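Alpha,alpha-trehalose-phosphate synthase (UDP-forming) (Burkholderia multivorans, PDB 5UOF) belongs to glycosyltransferase family 20, whose enzymes have the GT-B architecture of two Rossmann-like domains facing each other. Local coordinates at residues I235-D240 with M374-K379; G264-M269 with P295-R300; A388-L393 with M429-R434; L393-F398 with T406-V411. All blocks are in the same frame, centred on the assembly; numbering follows the deposited sequence.

Contact 1: residues I235-D240 with M374-K379; sequences IGVYPD and MNLVAK
Lys379 reaches across from the first turn of helix 376-384 to the backbone of Ile235. Lys379 NZ donates a hydrogen bond to Ile235 O, 2.8 Å away. The donor stands about 45° out of the carbonyl plane. The lysine chain is extended beyond CG, with CE anti to CB (chi3 171°). It passes close to Gly236, whose CA lies 3.8 Å from Lys379 NZ. NZ also forms a salt bridge with Glu404.

The buried Met374 and Val237 pack near its tip and its base. Met374 CG touches Ile235 O at 3.7 Å. The methionine then bends at chi2 and chi3, and its CE ends 4.1 Å from Ile235 N. Val237 CG1 lies over Lys379 CB at 4.0 Å.

The solvent side is at the exposed Leu376, which still lays its CD2 against Ile235 O at 3.6 Å. The apolar pairs are looser: Leu376 CD2 keeps 4.1 Å from Ile235 CG2 and 4.2 Å from Val237 CG1, whose chain runs alongside in the opposing sense.

Asn375 caps helix 376-384 by accepting from Ala378 N. Residues 235-238 are part of the link from strand 226-232, in the ten-stranded sheet, to helix 239-248. One hydrogen bond with aliphatic packing beside it joins them to helix 376-384, which packs on the six-stranded sheet. The buried ammonium group is shared between a neutral carbonyl and the Glu404 carboxylate, which probably balances its charge.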
loop_
_atom_site.group_PDB
_atom_site.type_symbol
_atom_site.label_atom_id
_atom_site.label_comp_id
_atom_site.label_asym_id
_atom_site.label_seq_id
_atom_site.Cartn_x
_atom_site.Cartn_y
_atom_site.Cartn_z
ATOM N N ILE A 235 12.375 -16.313 10.432
ATOM C CA ILE A 235 13.803 -16.496 10.687
ATOM C C ILE A 235 14.137 -15.997 12.086
ATOM O O ILE A 235 13.829 -14.851 12.441
ATOM C CB ILE A 235 14.646 -15.759 9.633
ATOM C CG1 ILE A 235 14.444 -16.377 8.250
ATOM C CG2 ILE A 235 16.132 -15.793 10.013
ATOM C CD1 ILE A 235 15.366 -15.789 7.173
ATOM N N GLY A 236 14.806 -16.841 12.874
ATOM C CA GLY A 236 15.223 -16.480 14.205
ATOM C C GLY A 236 16.724 -16.313 14.323
ATOM O O GLY A 236 17.446 -16.146 13.328
ATOM N N VAL A 237 17.205 -16.363 15.565
ATOM C CA VAL A 237 18.620 -16.190 15.874
ATOM C C VAL A 237 19.030 -17.309 16.821
ATOM O O VAL A 237 18.239 -18.218 17.097
ATOM C CB VAL A 237 18.900 -14.813 16.501
ATOM C CG1 VAL A 237 18.475 -13.699 15.549
ATOM C CG2 VAL A 237 18.177 -14.683 17.845
ATOM N N TYR A 238 20.267 -17.273 17.313
ATOM C CA TYR A 238 20.679 -18.168 18.394
ATOM C C TYR A 238 20.847 -17.324 19.648
ATOM O O TYR A 238 21.928 -16.772 19.893
ATOM C CB TYR A 238 21.971 -18.918 18.054
ATOM C CG TYR A 238 21.793 -19.973 16.979
ATOM C CD1 TYR A 238 20.986 -21.082 17.196
ATOM C CD2 TYR A 238 22.461 -19.876 15.766
ATOM C CE1 TYR A 238 20.829 -22.064 16.222
ATOM C CE2 TYR A 238 22.310 -20.848 14.790
ATOM C CZ TYR A 238 21.494 -21.941 15.023
ATOM O OH TYR A 238 21.344 -22.926 14.060
ATOM N N PRO A 239 19.799 -17.175 20.463
ATOM C CA PRO A 239 19.839 -16.141 21.505
ATOM C C PRO A 239 20.880 -16.396 22.577
ATOM O O PRO A 239 21.488 -15.434 23.062
ATOM C CB PRO A 239 18.407 -16.152 22.072
ATOM C CG PRO A 239 17.851 -17.486 21.696
ATOM C CD PRO A 239 18.502 -17.865 20.400
ATOM N N ASP A 240 21.114 -17.659 22.957
ATOM C CA ASP A 240 22.128 -17.931 23.973
ATOM C C ASP A 240 23.524 -17.599 23.453
ATOM O O ASP A 240 24.367 -17.087 24.199
ATOM C CB ASP A 240 22.042 -19.388 24.429
ATOM C CG ASP A 240 20.693 -19.731 25.067
ATOM O OD1 ASP A 240 19.957 -18.806 25.475
ATOM O OD2 ASP A 240 20.377 -20.937 25.171
ATOM N N MET A 374 11.077 -9.008 8.726
ATOM C CA MET A 374 11.275 -9.658 10.017
ATOM C C MET A 374 11.895 -8.668 10.991
ATOM O O MET A 374 11.222 -8.212 11.918
ATOM C CB MET A 374 12.141 -10.924 9.851
ATOM C CG MET A 374 12.459 -11.662 11.163
ATOM S SD MET A 374 10.975 -12.071 12.117
ATOM C CE MET A 374 10.026 -13.044 10.936
ATOM N N ASN A 375 13.161 -8.312 10.740
ATOM C CA ASN A 375 14.037 -7.443 11.526
ATOM C C ASN A 375 14.777 -8.258 12.575
ATOM O O ASN A 375 14.269 -8.504 13.677
ATOM C CB ASN A 375 13.315 -6.266 12.188
ATOM C CG ASN A 375 14.287 -5.207 12.634
ATOM O OD1 ASN A 375 15.061 -5.433 13.559
ATOM N ND2 ASN A 375 14.300 -4.072 11.946
ATOM N N LEU A 376 15.998 -8.670 12.236
ATOM C CA LEU A 376 16.801 -9.448 13.168
ATOM C C LEU A 376 17.456 -8.587 14.241
ATOM O O LEU A 376 17.789 -9.105 15.313
ATOM C CB LEU A 376 17.860 -10.248 12.399
ATOM C CG LEU A 376 17.266 -11.268 11.412
ATOM C CD1 LEU A 376 18.358 -11.895 10.559
ATOM C CD2 LEU A 376 16.468 -12.350 12.140
ATOM N N VAL A 377 17.629 -7.285 14.000
ATOM C CA VAL A 377 18.135 -6.419 15.065
ATOM C C VAL A 377 17.219 -6.478 16.283
ATOM O O VAL A 377 17.694 -6.521 17.419
ATOM C CB VAL A 377 18.330 -4.977 14.553
ATOM C CG1 VAL A 377 18.421 -3.990 15.712
ATOM C CG2 VAL A 377 19.585 -4.900 13.687
ATOM N N ALA A 378 15.894 -6.513 16.073
ATOM C CA ALA A 378 14.988 -6.620 17.219
ATOM C C ALA A 378 15.259 -7.888 18.030
ATOM O O ALA A 378 15.286 -7.851 19.264
ATOM C CB ALA A 378 13.531 -6.578 16.750
ATOM N N LYS A 379 15.491 -9.016 17.351
ATOM C CA LYS A 379 15.731 -10.265 18.062
ATOM C C LYS A 379 17.106 -10.258 18.721
ATOM O O LYS A 379 17.259 -10.724 19.862
ATOM C CB LYS A 379 15.584 -11.448 17.093
ATOM C CG LYS A 379 14.175 -11.523 16.461
ATOM C CD LYS A 379 13.936 -12.827 15.723
ATOM C CE LYS A 379 12.447 -12.963 15.310
ATOM N NZ LYS A 379 12.152 -14.268 14.618
#

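Contact 2: residues G264-M269 with P295-R300; sequences GRKLVM and PGWQGR. With EDO (1,2-ethanediol), chain E.
Lys266 N donates to Arg300 O at 2.9 Å, with an N-H...O angle of 154°. Next to it, Arg265 NE donates to Gly299 O, also at 2.9 Å. The oxygen lies in the guanidinium plane of Arg265. The donor, however, stands 58° out of the carbonyl plane of Gly299. The arginine chain is extended from CG to NE, and its CD runs 3.4 Å from Gly299 O. Its NH2 has a long, weak ion pair with Asp339.

The carbonyl of Arg265 is used too. A bound 1,2-ethanediol donates through its O1 to Arg265 O at 3.1 Å, and the same molecule is hydrogen-bonded to Gln363.

Further out, the contact is apolar. Lys266 CG meets Trp297 CZ3 obliquely at 3.7 Å. The lysine chain then bends at chi2 (-82°), and its end leads away from the tryptophan. Trp297 and Lys266 both also touch Leu427 of helix 416-428.

The contact lies at the surface, at the start of two neighbouring parallel strands, 266-271 and 301-306. Helix 280-293 connects them. This is the beta-alpha-beta crossover of a Rossmann-like sheet, here in the C-terminal half of a GT-B protein.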
loop_
_atom_site.group_PDB
_atom_site.type_symbol
_atom_site.label_atom_id
_atom_site.label_comp_id
_atom_site.label_asym_id
_atom_site.label_seq_id
_atom_site.Cartn_x
_atom_site.Cartn_y
_atom_site.Cartn_z
ATOM N N GLY A 264 26.836 7.981 32.766
ATOM C CA GLY A 264 25.691 7.609 33.563
ATOM C C GLY A 264 24.350 7.832 32.894
ATOM O O GLY A 264 23.319 7.427 33.450
ATOM N N ARG A 265 24.320 8.472 31.734
ATOM C CA ARG A 265 23.059 8.658 31.038
ATOM C C ARG A 265 22.517 7.322 30.545
ATOM O O ARG A 265 23.273 6.387 30.262
ATOM C CB ARG A 265 23.238 9.608 29.853
ATOM C CG ARG A 265 23.670 10.985 30.281
ATOM C CD ARG A 265 23.830 11.923 29.112
ATOM N NE ARG A 265 24.369 13.191 29.586
ATOM C CZ ARG A 265 25.586 13.635 29.305
ATOM N NH1 ARG A 265 26.389 12.924 28.521
ATOM N NH2 ARG A 265 25.989 14.801 29.795
ATOM N N LYS A 266 21.190 7.245 30.428
ATOM C CA LYS A 266 20.553 6.112 29.768
ATOM C C LYS A 266 20.868 6.128 28.278
ATOM O O LYS A 266 21.161 7.171 27.693
ATOM C CB LYS A 266 19.037 6.155 29.971
ATOM C CG LYS A 266 18.588 6.190 31.422
ATOM C CD LYS A 266 18.571 4.816 32.049
ATOM C CE LYS A 266 17.938 4.872 33.443
ATOM N NZ LYS A 266 17.738 3.517 34.035
ATOM N N LEU A 267 20.807 4.947 27.666
ATOM C CA LEU A 267 21.212 4.750 26.284
ATOM C C LEU A 267 20.081 4.082 25.519
ATOM O O LEU A 267 19.602 3.012 25.922
ATOM C CB LEU A 267 22.486 3.899 26.206
ATOM C CG LEU A 267 22.898 3.386 24.821
ATOM C CD1 LEU A 267 23.233 4.540 23.891
ATOM C CD2 LEU A 267 24.089 2.432 24.937
ATOM N N VAL A 268 19.649 4.725 24.431
ATOM C CA VAL A 268 18.729 4.138 23.456
ATOM C C VAL A 268 19.556 3.748 22.237
ATOM O O VAL A 268 20.275 4.587 21.679
ATOM C CB VAL A 268 17.613 5.127 23.073
ATOM C CG1 VAL A 268 16.628 4.485 22.090
ATOM C CG2 VAL A 268 16.886 5.607 24.318
ATOM N N MET A 269 19.480 2.481 21.828
ATOM C CA MET A 269 20.244 1.980 20.689
ATOM C C MET A 269 19.316 1.760 19.508
ATOM O O MET A 269 18.188 1.283 19.675
ATOM C CB MET A 269 20.952 0.654 21.009
ATOM C CG MET A 269 22.223 0.775 21.826
ATOM S SD MET A 269 23.570 1.635 20.990
ATOM C CE MET A 269 23.771 0.607 19.548
ATOM N N PRO A 295 10.833 16.966 29.667
ATOM C CA PRO A 295 12.133 17.649 29.647
ATOM C C PRO A 295 13.076 17.192 30.737
ATOM O O PRO A 295 14.275 17.475 30.642
ATOM C CB PRO A 295 11.761 19.129 29.801
ATOM C CG PRO A 295 10.393 19.126 30.397
ATOM C CD PRO A 295 9.713 17.902 29.887
ATOM N N GLY A 296 12.584 16.482 31.755
ATOM C CA GLY A 296 13.473 15.877 32.729
ATOM C C GLY A 296 14.424 14.866 32.127
ATOM O O GLY A 296 15.458 14.564 32.729
ATOM N N TRP A 297 14.103 14.338 30.945
ATOM C CA TRP A 297 15.013 13.421 30.276
ATOM C C TRP A 297 16.154 14.127 29.560
ATOM O O TRP A 297 17.121 13.464 29.159
ATOM C CB TRP A 297 14.243 12.527 29.293
ATOM C CG TRP A 297 13.652 11.357 30.013
ATOM C CD1 TRP A 297 12.328 11.091 30.209
ATOM C CD2 TRP A 297 14.374 10.332 30.698
ATOM N NE1 TRP A 297 12.182 9.944 30.958
ATOM C CE2 TRP A 297 13.423 9.460 31.273
ATOM C CE3 TRP A 297 15.738 10.055 30.869
ATOM C CZ2 TRP A 297 13.792 8.332 32.020
ATOM C CZ3 TRP A 297 16.101 8.937 31.617
ATOM C CH2 TRP A 297 15.126 8.092 32.183
ATOM N N GLN A 298 16.069 15.439 29.379
ATOM C CA GLN A 298 17.142 16.168 28.718
ATOM C C GLN A 298 18.420 16.092 29.539
ATOM O O GLN A 298 18.420 16.375 30.740
ATOM C CB GLN A 298 16.717 17.623 28.494
ATOM C CG GLN A 298 15.669 17.740 27.386
ATOM C CD GLN A 298 15.191 19.164 27.179
ATOM O OE1 GLN A 298 15.965 20.113 27.297
ATOM N NE2 GLN A 298 13.903 19.320 26.891
ATOM N N GLY A 299 19.509 15.681 28.887
ATOM C CA GLY A 299 20.768 15.466 29.569
ATOM C C GLY A 299 20.870 14.164 30.337
ATOM O O GLY A 299 21.891 13.933 31.000
ATOM N N ARG A 300 19.845 13.316 30.288
ATOM C CA ARG A 300 19.820 12.080 31.047
ATOM C C ARG A 300 19.671 10.848 30.169
ATOM O O ARG A 300 19.631 9.732 30.695
ATOM C CB ARG A 300 18.690 12.112 32.083
ATOM C CG ARG A 300 18.854 13.246 33.099
ATOM C CD ARG A 300 17.910 13.072 34.275
ATOM N NE ARG A 300 18.393 12.071 35.223
ATOM C CZ ARG A 300 18.965 12.360 36.389
ATOM N NH1 ARG A 300 19.377 11.384 37.189
ATOM N NH2 ARG A 300 19.120 13.626 36.759
HETATM C C1 EDO E . 25.654 3.068 30.299
HETATM O O1 EDO E . 25.753 4.484 30.103
HETATM C C2 EDO E . 24.225 2.653 29.981
HETATM O O2 EDO E . 23.344 3.539 30.677
#

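Contact 3: residues A388-L393 with M429-R434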
loop_
_atom_site.group_PDB
_atom_site.type_symbol
_atom_site.label_atom_id
_atom_site.label_comp_id
_atom_site.label_asym_id
_atom_site.label_seq_id
_atom_site.Cartn_x
_atom_site.Cartn_y
_atom_site.Cartn_z
ATOM N N ALA A 388 19.106 -9.976 34.484
ATOM C CA ALA A 388 19.013 -9.354 35.800
ATOM C C ALA A 388 18.625 -7.883 35.723
ATOM O O ALA A 388 18.163 -7.321 36.722
ATOM C CB ALA A 388 20.341 -9.489 36.547
ATOM N N ASP A 389 18.795 -7.251 34.568
ATOM C CA ASP A 389 18.488 -5.839 34.360
ATOM C C ASP A 389 18.288 -5.610 32.864
ATOM O O ASP A 389 19.127 -4.979 32.211
ATOM C CB ASP A 389 19.616 -4.961 34.907
ATOM C CG ASP A 389 19.304 -3.462 34.825
ATOM O OD1 ASP A 389 18.126 -3.094 34.636
ATOM O OD2 ASP A 389 20.251 -2.646 34.938
ATOM N N PRO A 390 17.210 -6.130 32.281
ATOM C CA PRO A 390 17.129 -6.171 30.817
ATOM C C PRO A 390 16.502 -4.924 30.214
ATOM O O PRO A 390 15.605 -4.305 30.785
ATOM C CB PRO A 390 16.252 -7.406 30.569
ATOM C CG PRO A 390 15.327 -7.437 31.744
ATOM C CD PRO A 390 16.112 -6.878 32.925
ATOM N N GLY A 391 16.988 -4.563 29.026
ATOM C CA GLY A 391 16.431 -3.433 28.302
ATOM C C GLY A 391 15.049 -3.720 27.745
ATOM O O GLY A 391 14.572 -4.857 27.732
ATOM N N VAL A 392 14.394 -2.648 27.279
ATOM C CA VAL A 392 13.038 -2.700 26.743
ATOM C C VAL A 392 13.103 -2.505 25.238
ATOM O O VAL A 392 13.774 -1.582 24.760
ATOM C CB VAL A 392 12.143 -1.616 27.362
ATOM C CG1 VAL A 392 10.754 -1.632 26.703
ATOM C CG2 VAL A 392 12.051 -1.799 28.868
ATOM N N LEU A 393 12.406 -3.362 24.498
ATOM C CA LEU A 393 12.346 -3.244 23.047
ATOM C C LEU A 393 11.108 -2.452 22.658
ATOM O O LEU A 393 9.989 -2.837 23.013
ATOM C CB LEU A 393 12.311 -4.621 22.390
ATOM C CG LEU A 393 12.092 -4.659 20.870
ATOM C CD1 LEU A 393 13.281 -4.050 20.151
ATOM C CD2 LEU A 393 11.877 -6.092 20.430
ATOM N N MET A 429 10.543 2.137 32.823
ATOM C CA MET A 429 9.802 0.923 33.144
ATOM C C MET A 429 10.395 0.221 34.365
ATOM O O MET A 429 11.616 -0.002 34.419
ATOM C CB MET A 429 9.782 -0.035 31.948
ATOM C CG MET A 429 8.800 -1.179 32.154
ATOM S SD MET A 429 8.716 -2.279 30.743
ATOM C CE MET A 429 7.829 -1.262 29.544
ATOM N N PRO A 430 9.576 -0.128 35.365
ATOM C CA PRO A 430 10.101 -0.847 36.531
ATOM C C PRO A 430 10.724 -2.174 36.130
ATOM O O PRO A 430 10.288 -2.824 35.180
ATOM C CB PRO A 430 8.861 -1.068 37.403
ATOM C CG PRO A 430 7.929 0.052 37.015
ATOM C CD PRO A 430 8.155 0.236 35.530
ATOM N N LEU A 431 11.729 -2.576 36.911
ATOM C CA LEU A 431 12.472 -3.809 36.650
ATOM C C LEU A 431 11.558 -5.020 36.495
ATOM O O LEU A 431 11.764 -5.853 35.602
ATOM C CB LEU A 431 13.458 -4.046 37.794
ATOM C CG LEU A 431 14.223 -5.364 37.707
ATOM C CD1 LEU A 431 15.133 -5.382 36.457
ATOM C CD2 LEU A 431 15.019 -5.621 38.986
ATOM N N ALA A 432 10.560 -5.155 37.381
ATOM C CA ALA A 432 9.728 -6.352 37.344
ATOM C C ALA A 432 9.022 -6.489 36.001
ATOM O O ALA A 432 8.969 -7.585 35.431
ATOM C CB ALA A 432 8.723 -6.334 38.499
ATOM N N GLU A 433 8.472 -5.386 35.480
ATOM C CA GLU A 433 7.837 -5.439 34.164
ATOM C C GLU A 433 8.870 -5.647 33.054
ATOM O O GLU A 433 8.631 -6.406 32.098
ATOM C CB GLU A 433 7.017 -4.159 33.931
ATOM C CG GLU A 433 6.227 -4.224 32.613
ATOM C CD GLU A 433 5.477 -2.931 32.284
ATOM O OE1 GLU A 433 4.993 -2.815 31.134
ATOM O OE2 GLU A 433 5.366 -2.042 33.155
ATOM N N ARG A 434 10.030 -4.997 33.158
ATOM C CA ARG A 434 11.052 -5.208 32.139
ATOM C C ARG A 434 11.436 -6.678 32.066
ATOM O O ARG A 434 11.616 -7.230 30.973
ATOM C CB ARG A 434 12.290 -4.357 32.425
ATOM C CG ARG A 434 12.038 -2.864 32.227
ATOM C CD ARG A 434 13.328 -2.058 32.268
ATOM N NE ARG A 434 13.834 -1.838 33.629
ATOM C CZ ARG A 434 14.957 -2.356 34.113
ATOM N NH1 ARG A 434 15.717 -3.170 33.373
ATOM N NH2 ARG A 434 15.328 -2.047 35.350
HETATM O O HOH W 1 11.928 -5.649 28.582
#
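Arg434 makes the largest share of this contact, reaching Asp389, Pro390 and Val392. Arg434 CB lies 3.7 Å from Pro390 O. Arg434 CG packs on the CG2 branch of Val392 at 3.5 Å. CD of Arg434 stays against the same Val392 CG2 at 3.6 Å. The chain then bends at chi3 (-78°), which places NE. There Arg434 NE donates to Met429 O, 3.0 Å away and in the guanidinium plane. This bond within segment 429-434 helps fix the rotation of the group.

At the tip, NH1 has two acceptors. Arg434 NH1 donates to Pro390 O at 2.8 Å, again in the guanidinium plane. Arg434 NH1 also forms a salt bridge with Asp389 OD1 at 2.7 Å. That oxygen is tilted 18° from the plane and is met nearly along its C-O axis. NH2 of Arg434 adds a weak bond to the same Asp389 OD1 at 3.1 Å. The carboxylate and guanidinium planes are 67° apart, so this is not a flat two-oxygen pairing.

Around the arginine, Leu431 CD1 packs on Pro390 CD, and the two side chains cross at about a right angle. Met429 SD touches Val392 CG2. A water donates to both Gly391 O and Arg434 O.

The contact joins the N-terminal turn of helix 431-447 to the entry of strand 392-396. Pro390 also rests on Gln435 and His438 of that helix. Gly391 N binds Gln385, a residue of the sodium site. Val392 and Met429 both reach Leu409 of the neighbouring strand 409-411.

Contact 4: residues L393-F398 with T406-V411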
loop_
_atom_site.group_PDB
_atom_site.type_symbol
_atom_site.label_atom_id
_atom_site.label_comp_id
_atom_site.label_asym_id
_atom_site.label_seq_id
_atom_site.Cartn_x
_atom_site.Cartn_y
_atom_site.Cartn_z
ATOM N N LEU A 393 12.406 -3.362 24.498
ATOM C CA LEU A 393 12.346 -3.244 23.047
ATOM C C LEU A 393 11.108 -2.452 22.658
ATOM O O LEU A 393 9.989 -2.837 23.013
ATOM C CB LEU A 393 12.311 -4.621 22.390
ATOM C CG LEU A 393 12.092 -4.659 20.870
ATOM C CD1 LEU A 393 13.281 -4.050 20.151
ATOM C CD2 LEU A 393 11.877 -6.092 20.430
ATOM N N VAL A 394 11.314 -1.366 21.916
ATOM C CA VAL A 394 10.233 -0.608 21.289
ATOM C C VAL A 394 10.232 -1.006 19.823
ATOM O O VAL A 394 11.237 -0.813 19.130
ATOM C CB VAL A 394 10.437 0.905 21.448
ATOM C CG1 VAL A 394 9.352 1.659 20.701
ATOM C CG2 VAL A 394 10.404 1.291 22.933
ATOM N N LEU A 395 9.122 -1.576 19.354
ATOM C CA LEU A 395 9.116 -2.321 18.092
ATOM C C LEU A 395 7.942 -1.894 17.228
ATOM O O LEU A 395 6.812 -1.819 17.713
ATOM C CB LEU A 395 9.033 -3.832 18.355
ATOM C CG LEU A 395 9.024 -4.758 17.132
ATOM C CD1 LEU A 395 10.287 -4.590 16.331
ATOM C CD2 LEU A 395 8.882 -6.219 17.561
ATOM N N SER A 396 8.206 -1.663 15.939
ATOM C CA SER A 396 7.144 -1.340 14.989
ATOM C C SER A 396 6.224 -2.533 14.757
ATOM O O SER A 396 6.685 -3.657 14.536
ATOM C CB SER A 396 7.752 -0.929 13.649
ATOM O OG SER A 396 6.757 -0.898 12.631
ATOM N N GLU A 397 4.916 -2.272 14.754
ATOM C CA GLU A 397 3.943 -3.309 14.441
ATOM C C GLU A 397 4.020 -3.778 12.995
ATOM O O GLU A 397 3.359 -4.761 12.656
ATOM C CB GLU A 397 2.526 -2.816 14.722
ATOM C CG GLU A 397 2.112 -1.635 13.888
ATOM C CD GLU A 397 0.655 -1.295 14.119
ATOM O OE1 GLU A 397 -0.216 -1.899 13.457
ATOM O OE2 GLU A 397 0.388 -0.450 14.994
ATOM N N PHE A 398 4.757 -3.076 12.139
ATOM C CA PHE A 398 4.916 -3.481 10.745
ATOM C C PHE A 398 6.204 -4.245 10.497
ATOM O O PHE A 398 6.550 -4.496 9.328
ATOM C CB PHE A 398 4.871 -2.268 9.831
ATOM C CG PHE A 398 3.604 -1.456 9.960
ATOM C CD1 PHE A 398 2.395 -1.962 9.520
ATOM C CD2 PHE A 398 3.640 -0.187 10.518
ATOM C CE1 PHE A 398 1.230 -1.207 9.626
ATOM C CE2 PHE A 398 2.483 0.568 10.635
ATOM C CZ PHE A 398 1.286 0.060 10.190
ATOM N N THR A 406 6.038 -10.479 21.572
ATOM C CA THR A 406 4.851 -9.909 22.195
ATOM C C THR A 406 5.170 -9.121 23.457
ATOM O O THR A 406 4.301 -8.381 23.937
ATOM C CB THR A 406 3.849 -11.021 22.512
ATOM O OG1 THR A 406 4.482 -12.022 23.317
ATOM C CG2 THR A 406 3.342 -11.661 21.210
ATOM N N GLY A 407 6.385 -9.250 23.994
ATOM C CA GLY A 407 6.800 -8.449 25.134
ATOM C C GLY A 407 7.363 -7.091 24.771
ATOM O O GLY A 407 7.654 -6.289 25.659
ATOM N N ALA A 408 7.557 -6.817 23.482
ATOM C CA ALA A 408 7.951 -5.476 23.075
ATOM C C ALA A 408 6.825 -4.491 23.344
ATOM O O ALA A 408 5.654 -4.863 23.418
ATOM C CB ALA A 408 8.302 -5.437 21.584
ATOM N N LEU A 409 7.204 -3.228 23.525
ATOM C CA LEU A 409 6.254 -2.125 23.409
ATOM C C LEU A 409 6.049 -1.921 21.920
ATOM O O LEU A 409 6.924 -1.389 21.235
ATOM C CB LEU A 409 6.782 -0.866 24.090
ATOM C CG LEU A 409 6.850 -0.858 25.623
ATOM C CD1 LEU A 409 7.368 0.494 26.127
ATOM C CD2 LEU A 409 5.466 -1.148 26.248
ATOM N N LEU A 410 4.899 -2.367 21.409
ATOM C CA LEU A 410 4.605 -2.273 19.981
ATOM C C LEU A 410 4.037 -0.902 19.653
ATOM O O LEU A 410 3.142 -0.414 20.351
ATOM C CB LEU A 410 3.609 -3.351 19.568
ATOM C CG LEU A 410 4.142 -4.763 19.797
ATOM C CD1 LEU A 410 3.006 -5.776 19.775
ATOM C CD2 LEU A 410 5.207 -5.096 18.741
ATOM N N VAL A 411 4.529 -0.294 18.571
ATOM C CA VAL A 411 4.080 1.043 18.199
ATOM C C VAL A 411 3.828 1.124 16.697
ATOM O O VAL A 411 4.346 0.339 15.895
ATOM C CB VAL A 411 5.086 2.136 18.610
ATOM C CG1 VAL A 411 5.257 2.145 20.121
ATOM C CG2 VAL A 411 6.425 1.913 17.920
HETATM O O HOH W 2 10.566 -5.339 26.031
#
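Glu397 CG lies 3.6 Å from Val411 O across the contact. Within its own segment Glu397 CG covers one face of the Phe398 ring, over the centre and 3.9 Å above the plane. CG is held between the backbone N and the carbonyl carbon (chi1 62°). The carboxylate leads to another chain, where OE1 forms a salt bridge with Arg174 of the second subunit. That arginine also packs on Phe398.

Strands 392-396 and 409-411 form a parallel pair at one side of the six-stranded Rossmann-like sheet, and 409-411 is the outermost strand within the chain. Leu395 bonds through both its N and its O, to Leu409 O and Val411 N. Leu409 N donates to Leu393 O, and Glu397 N donates to Val411 O. Leu410 CA adds a CA-H...O contact to Leu395 O at 3.2 Å.

On one face, Val394 CG1 meets Val411 CG2 at 4.0 Å, and helix 416-428 covers Val411 and Leu409. On the other face, Leu395 and Leu410 run alongside with their tips in the same direction. Their CD2 atoms, Leu395 CD2 and Leu410 CD2, are 4.0 Å apart. Ala408 CB fits against Leu395 CB at 3.7 Å and also touches Leu393 CD2. Helix 376-384 packs on Leu393 and Leu395.

Near the start of the pairing, a water accepts from Leu393 N and donates to Gly407 O. At the other end, Ser396 OG also bonds to Pro369 O. Phe398 N donates to Ser396 OG at 3.0 Å and closes an ST turn.

How the contacts relate
Contacts 1 and 4 are buried, contact 3 is partly buried, and contact 2 lies at the surface. Contacts 2, 3 and 4 all reach the same parallel sheet. Contacts 3 and 4 share Leu393 and strand 392-396, and pack on each other. Ala378 of contact 1 packs on Leu395 and on the shared Leu393, so it touches contacts 3 and 4. Contacts 1 and 2 do not touch; their centres are 26 Å apart. The chemistry follows the place in the fold. Contact 4 is regular strand pairing with mostly apolar side chains on both faces. Contact 1 places a lysine on a buried carbonyl. Contacts 2 and 3 use arginine side chains, and contact 3 alone has a salt bridge between its segments.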